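Local coordinates for hypothetical conserved protein (Geobacillus kaustophilus, PDB 2R5X) that is of unknown function but belongs to the YugN-like family and folds around an antiparallel sheet with two main helices, at residues T41-Y46 / Y54-G59. The protein carries 1 engineered substitution. Residues are numbered along the deposited sequence; the frame is centred on the assembly and turned at random.
Sequences TYDRKY and YLRVQG
Arg56 reaches across from strand 51-61 to Asp43 on strand 39-48, with which it forms a non-hydrogen-bonded antiparallel pair of the backbone. Its CB starts 3.4 Å from Asp43 OD1; CG, anti to the backbone N, and CD then run past the methyl CG2 of Thr41. The bend at chi3 (-70°) turns the guanidinium side-on to the carboxylate. There NE donates to Asp43 OD1 at 2.8 Å. NH2 donates to Asp43 OD2 at 2.7 Å, almost in a straight line. Both oxygens use their syn lone pairs and the two planes lie 20° apart, so this bidentate salt bridge fixes the rotation of both groups. Thr41 CG2 sits over one guanidinium face, and Tyr54 CE1 over the opposite one, each toward the rim. An alanine here would remove both charged bonds and would probably leave the Asp43 carboxylate less well fixed. Further along this face, Gln58 NE2 donates in its amide plane to Thr41 OG1 at 2.9 Å, while Gln58 OE1 takes a hydrogen bond from Arg39. Tyr42, Arg44, Leu55 and Val57 occupy the other face, where Tyr42 OH is hydrogen-bonded to Asp21 OD1 and Arg44 packs on Val108 of helix 99-117. Between the two faces run paired backbone bonds, Tyr42 with Val57 and Arg44 with Leu55, the regular ladder of an antiparallel beta hairpin at the centre of the YugN sheet.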
loop_
_atom_site.group_PDB
_atom_site.type_symbol
_atom_site.label_atom_id
_atom_site.label_comp_id
_atom_site.label_asym_id
_atom_site.label_seq_id
_atom_site.Cartn_x
_atom_site.Cartn_y
_atom_site.Cartn_z
ATOM N N THR A 41 2.240 6.385 3.117
ATOM C CA THR A 41 1.541 5.953 1.919
ATOM C C THR A 41 2.537 5.393 0.908
ATOM O O THR A 41 3.608 5.968 0.698
ATOM C CB THR A 41 0.788 7.139 1.281
ATOM O OG1 THR A 41 -0.047 7.758 2.268
ATOM C CG2 THR A 41 -0.073 6.681 0.135
ATOM N N TYR A 42 2.177 4.269 0.288
ATOM C CA TYR A 42 3.019 3.635 -0.721
ATOM C C TYR A 42 2.200 3.335 -1.957
ATOM O O TYR A 42 1.119 2.762 -1.857
ATOM C CB TYR A 42 3.595 2.324 -0.200
ATOM C CG TYR A 42 4.303 2.424 1.119
ATOM C CD1 TYR A 42 5.677 2.643 1.178
ATOM C CD2 TYR A 42 3.599 2.289 2.316
ATOM C CE1 TYR A 42 6.332 2.707 2.401
ATOM C CE2 TYR A 42 4.237 2.381 3.537
ATOM C CZ TYR A 42 5.601 2.583 3.574
ATOM O OH TYR A 42 6.226 2.659 4.791
ATOM N N ASP A 43 2.718 3.713 -3.121
ATOM C CA ASP A 43 2.011 3.487 -4.381
ATOM C C ASP A 43 2.808 2.563 -5.279
ATOM O O ASP A 43 4.022 2.710 -5.395
ATOM C CB ASP A 43 1.794 4.800 -5.135
ATOM C CG ASP A 43 0.647 5.616 -4.590
ATOM O OD1 ASP A 43 -0.058 5.148 -3.673
ATOM O OD2 ASP A 43 0.453 6.745 -5.093
ATOM N N ARG A 44 2.124 1.616 -5.911
ATOM C CA ARG A 44 2.713 0.871 -7.017
ATOM C C ARG A 44 1.917 1.185 -8.266
ATOM O O ARG A 44 0.707 0.943 -8.323
ATOM C CB ARG A 44 2.738 -0.631 -6.758
ATOM C CG ARG A 44 3.474 -1.385 -7.849
ATOM C CD ARG A 44 3.497 -2.863 -7.595
ATOM N NE ARG A 44 3.881 -3.582 -8.806
ATOM C CZ ARG A 44 4.465 -4.774 -8.821
ATOM N NH1 ARG A 44 4.751 -5.393 -7.688
ATOM N NH2 ARG A 44 4.769 -5.345 -9.977
ATOM N N LYS A 45 2.605 1.737 -9.255
ATOM C CA LYS A 45 1.964 2.259 -10.454
ATOM C C LYS A 45 1.904 1.226 -11.563
ATOM O O LYS A 45 2.869 0.498 -11.814
ATOM C CB LYS A 45 2.694 3.508 -10.952
ATOM C CG LYS A 45 2.596 4.704 -10.023
ATOM C CD LYS A 45 3.685 5.726 -10.341
ATOM C CE LYS A 45 3.491 7.029 -9.571
ATOM N NZ LYS A 45 3.562 6.877 -8.082
ATOM N N TYR A 46 0.752 1.180 -12.219
ATOM C CA TYR A 46 0.541 0.365 -13.392
ATOM C C TYR A 46 0.122 1.334 -14.479
ATOM O O TYR A 46 -1.044 1.732 -14.545
ATOM C CB TYR A 46 -0.573 -0.659 -13.151
ATOM C CG TYR A 46 -0.244 -1.720 -12.119
ATOM C CD1 TYR A 46 0.255 -2.968 -12.505
ATOM C CD2 TYR A 46 -0.443 -1.481 -10.759
ATOM C CE1 TYR A 46 0.558 -3.943 -11.558
ATOM C CE2 TYR A 46 -0.138 -2.441 -9.805
ATOM C CZ TYR A 46 0.354 -3.671 -10.209
ATOM O OH TYR A 46 0.645 -4.615 -9.255
ATOM N N TYR A 54 -2.935 2.978 -9.765
ATOM C CA TYR A 54 -1.990 2.871 -8.666
ATOM C C TYR A 54 -2.560 2.083 -7.489
ATOM O O TYR A 54 -3.665 2.348 -7.019
ATOM C CB TYR A 54 -1.436 4.245 -8.241
ATOM C CG TYR A 54 -2.478 5.291 -7.890
ATOM C CD1 TYR A 54 -2.896 5.471 -6.568
ATOM C CD2 TYR A 54 -3.025 6.118 -8.874
ATOM C CE1 TYR A 54 -3.843 6.435 -6.240
ATOM C CE2 TYR A 54 -3.980 7.086 -8.557
ATOM C CZ TYR A 54 -4.376 7.241 -7.239
ATOM O OH TYR A 54 -5.311 8.196 -6.921
ATOM N N LEU A 55 -1.799 1.090 -7.045
ATOM C CA LEU A 55 -2.161 0.306 -5.875
ATOM C C LEU A 55 -1.619 1.031 -4.653
ATOM O O LEU A 55 -0.412 1.169 -4.498
ATOM C CB LEU A 55 -1.574 -1.110 -5.979
ATOM C CG LEU A 55 -1.765 -2.099 -4.823
ATOM C CD1 LEU A 55 -3.243 -2.273 -4.456
ATOM C CD2 LEU A 55 -1.130 -3.436 -5.169
ATOM N N ARG A 56 -2.516 1.483 -3.784
ATOM C CA ARG A 56 -2.123 2.315 -2.653
ATOM C C ARG A 56 -2.264 1.585 -1.328
ATOM O O ARG A 56 -3.354 1.136 -0.973
ATOM C CB ARG A 56 -2.944 3.611 -2.639
ATOM C CG ARG A 56 -2.696 4.510 -1.430
ATOM C CD ARG A 56 -3.099 5.961 -1.708
ATOM N NE ARG A 56 -2.202 6.613 -2.665
ATOM C CZ ARG A 56 -2.136 7.925 -2.876
ATOM N NH1 ARG A 56 -2.910 8.760 -2.193
ATOM N NH2 ARG A 56 -1.287 8.410 -3.767
ATOM N N VAL A 57 -1.150 1.477 -0.605
ATOM C CA VAL A 57 -1.132 0.921 0.753
ATOM C C VAL A 57 -0.788 2.056 1.719
ATOM O O VAL A 57 0.162 2.801 1.505
ATOM C CB VAL A 57 -0.140 -0.257 0.887
ATOM C CG1 VAL A 57 -0.057 -0.772 2.327
ATOM C CG2 VAL A 57 -0.547 -1.391 -0.053
ATOM N N GLN A 58 -1.584 2.181 2.773
ATOM C CA GLN A 58 -1.481 3.304 3.677
ATOM C C GLN A 58 -1.586 2.812 5.108
ATOM O O GLN A 58 -2.280 1.830 5.392
ATOM C CB GLN A 58 -2.604 4.293 3.379
ATOM C CG GLN A 58 -2.305 5.718 3.761
ATOM C CD GLN A 58 -3.344 6.679 3.236
ATOM O OE1 GLN A 58 -4.542 6.439 3.362
ATOM N NE2 GLN A 58 -2.891 7.786 2.652
ATOM N N GLY A 59 -0.889 3.501 6.001
ATOM C CA GLY A 59 -0.955 3.220 7.423
ATOM C C GLY A 59 -0.753 4.486 8.236
ATOM O O GLY A 59 -0.143 5.438 7.757
#